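Long-range contacts in EDTA monooxygenase (PDB 5DQP), which probably oxidises EDTA as an FMN-linked monooxygenase of the luciferase-like, TIM-barrel class, working with a partner flavin reductase: residues A42-R47 / I394-V399; P269-T274 / G360-V365. All blocks are in the same frame, centred on the assembly; numbering follows the deposited sequence.

Contact 1: A42-R47 / I394-V399; sequences AEIARR and IFVDQV
The guanidinium of Arg47 meets the carboxylate of Asp397 edge-on: OD1 of Asp397 lies close to the guanidinium plane, whereas CG1 of Val396 approaches the same group obliquely. Within helix 390-405, CB of Val399 lies over the centre of one face of the Phe395 ring. Arg47, Val396 and Asp397 join helices 35-47 and 390-405, two near-parallel helices on the outside of the TIM-barrel-like fold, whose short segments cross at 16° with axes 9.3 Å apart. NH2 of Arg47 donates to OD1 of Asp397 over 2.7 Å, a nearly straight salt-bridge hydrogen bond that reaches the syn side of the carboxylate, with the two planes turned 32° from each other. CG of Arg47 is anti to the backbone N, and the bend at chi3 (91°) turns NE off the line of the chain. An alanine at Asp397 would probably leave the Arg47 guanidinium without this carboxylate and freer to turn. Next to the salt bridge, Val396 points at helix 35-47, near the backbone of Ala45, while Pro389, in a neighbouring loop, touches Ile44. Both Val396 methyls face Ile44 O, CG1 at 3.6 Å, and CG2 of Val396 touches CG2 of Ile44 at 3.9 Å.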
# COMPACT_ATOMS: atom_id res chain seq x y z
N ALA A 42 8.98 -8.62 11.85
CA ALA A 42 9.75 -7.41 11.61
C ALA A 42 10.46 -6.96 12.89
O ALA A 42 11.57 -6.43 12.82
CB ALA A 42 8.86 -6.30 11.05
N GLU A 43 9.82 -7.15 14.05
CA GLU A 43 10.45 -6.83 15.33
C GLU A 43 11.62 -7.77 15.64
O GLU A 43 12.59 -7.37 16.28
CB GLU A 43 9.42 -6.85 16.46
CG GLU A 43 8.48 -5.62 16.56
CD GLU A 43 9.13 -4.33 17.15
OE1 GLU A 43 8.38 -3.34 17.37
OE2 GLU A 43 10.37 -4.28 17.39
N ILE A 44 11.54 -9.04 15.21
CA ILE A 44 12.70 -9.91 15.33
C ILE A 44 13.85 -9.40 14.46
O ILE A 44 15.00 -9.32 14.91
CB ILE A 44 12.32 -11.36 14.99
CG1 ILE A 44 11.48 -11.97 16.12
CG2 ILE A 44 13.58 -12.21 14.69
CD1 ILE A 44 10.76 -13.26 15.69
N ALA A 45 13.57 -9.04 13.21
CA ALA A 45 14.64 -8.52 12.35
C ALA A 45 15.19 -7.21 12.91
O ALA A 45 16.40 -6.96 12.85
CB ALA A 45 14.12 -8.33 10.92
N ARG A 46 14.32 -6.36 13.47
CA ARG A 46 14.78 -5.11 14.07
C ARG A 46 15.74 -5.36 15.23
O ARG A 46 16.78 -4.70 15.34
CB ARG A 46 13.58 -4.29 14.54
CG ARG A 46 13.92 -2.88 15.04
CD ARG A 46 12.71 -2.32 15.81
NE ARG A 46 13.10 -1.25 16.70
CZ ARG A 46 13.65 -1.44 17.89
NH1 ARG A 46 13.89 -2.67 18.34
NH2 ARG A 46 13.98 -0.39 18.64
N ARG A 47 15.41 -6.32 16.09
CA ARG A 47 16.29 -6.70 17.19
C ARG A 47 17.66 -7.19 16.68
O ARG A 47 18.69 -6.91 17.32
CB ARG A 47 15.63 -7.77 18.06
CG ARG A 47 16.56 -8.39 19.12
CD ARG A 47 15.82 -9.36 20.04
NE ARG A 47 15.84 -10.74 19.56
CZ ARG A 47 14.76 -11.43 19.19
NH1 ARG A 47 13.56 -10.87 19.27
NH2 ARG A 47 14.88 -12.68 18.77
N ILE A 394 15.81 -17.85 14.99
CA ILE A 394 17.07 -18.59 15.12
C ILE A 394 18.21 -17.83 14.45
O ILE A 394 19.31 -17.71 15.00
CB ILE A 394 16.92 -20.00 14.52
CG1 ILE A 394 15.85 -20.79 15.26
CG2 ILE A 394 18.26 -20.77 14.56
CD1 ILE A 394 16.15 -21.01 16.72
N PHE A 395 18.01 -17.38 13.20
CA PHE A 395 19.07 -16.65 12.53
C PHE A 395 19.47 -15.41 13.34
O PHE A 395 20.66 -15.19 13.62
CB PHE A 395 18.63 -16.26 11.11
CG PHE A 395 19.74 -15.69 10.29
CD1 PHE A 395 20.08 -14.35 10.39
CD2 PHE A 395 20.49 -16.51 9.46
CE1 PHE A 395 21.12 -13.81 9.67
CE2 PHE A 395 21.52 -16.00 8.72
CZ PHE A 395 21.84 -14.63 8.83
N VAL A 396 18.50 -14.61 13.77
CA VAL A 396 18.80 -13.39 14.50
C VAL A 396 19.42 -13.69 15.88
O VAL A 396 20.28 -12.94 16.37
CB VAL A 396 17.53 -12.52 14.64
CG1 VAL A 396 17.70 -11.51 15.79
CG2 VAL A 396 17.19 -11.82 13.32
N ASP A 397 18.96 -14.74 16.54
CA ASP A 397 19.47 -15.04 17.87
C ASP A 397 20.86 -15.66 17.84
O ASP A 397 21.62 -15.52 18.80
CB ASP A 397 18.56 -16.03 18.61
CG ASP A 397 17.24 -15.42 19.07
OD1 ASP A 397 17.12 -14.17 19.10
OD2 ASP A 397 16.33 -16.23 19.41
N GLN A 398 21.20 -16.40 16.79
CA GLN A 398 22.40 -17.22 16.83
C GLN A 398 23.41 -16.93 15.73
O GLN A 398 24.59 -17.14 15.94
CB GLN A 398 22.02 -18.71 16.82
CG GLN A 398 21.06 -19.02 17.99
CD GLN A 398 20.59 -20.46 18.04
OE1 GLN A 398 21.37 -21.39 17.87
NE2 GLN A 398 19.29 -20.66 18.31
N VAL A 399 22.98 -16.45 14.57
CA VAL A 399 23.95 -16.13 13.52
C VAL A 399 24.40 -14.68 13.62
O VAL A 399 25.59 -14.37 13.65
CB VAL A 399 23.35 -16.44 12.13
CG1 VAL A 399 24.31 -15.97 11.01
CG2 VAL A 399 23.02 -17.94 11.99

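Contact 2: P269-T274 / G360-V365; sequences PLIGST and GTPDQV
Leu270 and Gly272 grip Gly360 from two sides of one parallel bridge, in which Ile271 is paired with Gly360. Gly360 N donates to Leu270 O over 3.1 Å. Gly360 O accepts from Gly272 N over 3.2 Å. Leu270 is also joined by backbone hydrogen bonding to Ile358 of the same neighbouring strand. Gly360 O also receives the CA-H of Ile271, so one carbonyl takes a conventional bond and a weaker C-H contact. Just past the bridge the pattern shifts to C-H donors: Gly272 O faces CA of Thr361 at 3.1 Å, with CD of Pro362 also close by. Proline has no N-H to offer at this first turn of helix 362-374.

Three amides at the helix start, those of Thr361, Gln364 and Val365, find acceptors within the segment. Thr361 N gives a short, straight bond of 2.7 Å to Gln364 OE1, in the carbonyl plane and on a lone pair. In return Thr361 OG1, set between the backbone N and the carbonyl carbon (chi1 65°), accepts a weak bond from Gln364 N at 3.5 Å. Together they form a capping box with Thr361 as N-cap, and Val365 N closes the first helical turn on Thr361 O.

Apolar contacts gather on the side of the sheet that carries the Ile271 side chain. Its CG2 lies 3.8 Å from CD of Pro362, and its CG1 reaches CG2 of Val365, the two side chains crossing at about a right angle. The methyl CG2 of Thr361 lies against Gly272 O and the backbone of Ser273 and Thr274, where helix 275-287 begins. The arrangement is that of neighbouring parallel strands of a TIM-barrel-like sheet, 262-271 and 358-360, whose ends turn into helices, the second through a capping box.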
# COMPACT_ATOMS: atom_id res chain seq x y z
N PRO A 269 18.42 -20.48 4.77
CA PRO A 269 19.21 -21.16 5.81
C PRO A 269 18.40 -22.24 6.53
O PRO A 269 17.25 -21.99 6.93
CB PRO A 269 19.58 -20.02 6.76
CG PRO A 269 18.43 -19.09 6.65
CD PRO A 269 17.90 -19.18 5.24
N LEU A 270 18.99 -23.41 6.73
CA LEU A 270 18.41 -24.47 7.57
C LEU A 270 19.35 -24.63 8.75
O LEU A 270 20.33 -25.39 8.70
CB LEU A 270 18.24 -25.77 6.79
CG LEU A 270 17.31 -26.78 7.46
CD1 LEU A 270 15.94 -26.14 7.67
CD2 LEU A 270 17.20 -28.02 6.57
N ILE A 271 19.09 -23.89 9.81
CA ILE A 271 20.04 -23.74 10.89
C ILE A 271 19.59 -24.56 12.07
O ILE A 271 18.47 -24.40 12.55
CB ILE A 271 20.22 -22.27 11.30
CG1 ILE A 271 20.78 -21.49 10.12
CG2 ILE A 271 21.15 -22.20 12.52
CD1 ILE A 271 20.88 -20.04 10.38
N GLY A 272 20.47 -25.45 12.53
CA GLY A 272 20.29 -26.14 13.79
C GLY A 272 21.48 -25.84 14.68
O GLY A 272 22.58 -25.55 14.19
N SER A 273 21.25 -25.87 15.99
CA SER A 273 22.30 -25.46 16.91
C SER A 273 23.43 -26.47 16.97
O SER A 273 24.55 -26.08 17.33
CB SER A 273 21.70 -25.19 18.29
OG SER A 273 20.76 -26.20 18.60
N THR A 274 23.17 -27.73 16.60
CA THR A 274 24.17 -28.79 16.50
C THR A 274 23.94 -29.60 15.23
O THR A 274 22.96 -29.41 14.51
CB THR A 274 24.14 -29.73 17.70
OG1 THR A 274 22.77 -29.99 18.07
CG2 THR A 274 24.90 -29.12 18.86
N GLY A 360 23.32 -26.02 8.25
CA GLY A 360 24.52 -25.98 9.07
C GLY A 360 24.22 -25.42 10.45
O GLY A 360 23.10 -25.01 10.74
N THR A 361 25.26 -25.41 11.29
CA THR A 361 25.15 -24.73 12.58
C THR A 361 25.31 -23.22 12.40
O THR A 361 25.74 -22.75 11.35
CB THR A 361 26.20 -25.26 13.57
OG1 THR A 361 27.50 -24.91 13.09
CG2 THR A 361 26.07 -26.77 13.79
N PRO A 362 24.97 -22.43 13.42
CA PRO A 362 25.15 -20.97 13.30
C PRO A 362 26.56 -20.57 12.88
O PRO A 362 26.73 -19.69 12.02
CB PRO A 362 24.79 -20.47 14.72
CG PRO A 362 23.81 -21.46 15.23
CD PRO A 362 24.28 -22.80 14.67
N ASP A 363 27.58 -21.21 13.45
CA ASP A 363 28.96 -20.87 13.09
C ASP A 363 29.26 -21.20 11.63
O ASP A 363 29.98 -20.46 10.96
CB ASP A 363 29.94 -21.59 14.01
CG ASP A 363 30.11 -20.88 15.35
OD1 ASP A 363 30.77 -19.80 15.38
OD2 ASP A 363 29.59 -21.38 16.37
N GLN A 364 28.72 -22.33 11.13
CA GLN A 364 28.99 -22.72 9.74
C GLN A 364 28.35 -21.74 8.78
O GLN A 364 28.95 -21.38 7.75
CB GLN A 364 28.47 -24.14 9.47
CG GLN A 364 29.31 -25.27 10.11
CD GLN A 364 28.59 -26.62 10.09
OE1 GLN A 364 27.37 -26.71 10.26
NE2 GLN A 364 29.35 -27.68 9.86
N VAL A 365 27.15 -21.27 9.10
CA VAL A 365 26.51 -20.29 8.23
C VAL A 365 27.27 -18.96 8.26
O VAL A 365 27.55 -18.37 7.20
CB VAL A 365 25.04 -20.12 8.64
CG1 VAL A 365 24.41 -18.92 7.88
CG2 VAL A 365 24.29 -21.43 8.36

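How the contacts relate
Contact 2 is nested inside the long chain loop closed by contact 1, and the centres of the two lie about 14 Å apart on the same side of the chain's centre. Helix 390-405 connects them: Val396 and Asp397 turn to helix 35-47, while Ile394, Phe395 and Val399 lie against Ile271. CD1 of Ile271 sits 3.4 Å from CG2 of Val399 and 3.7 Å from CD2 of Phe395, and Gln398 O touches CB of Pro362 at 3.6 Å. The helix thus bridges helix 35-47 and the strand-to-helix turn at 360-365. Both contacts are away from the predicted FMN-binding residues.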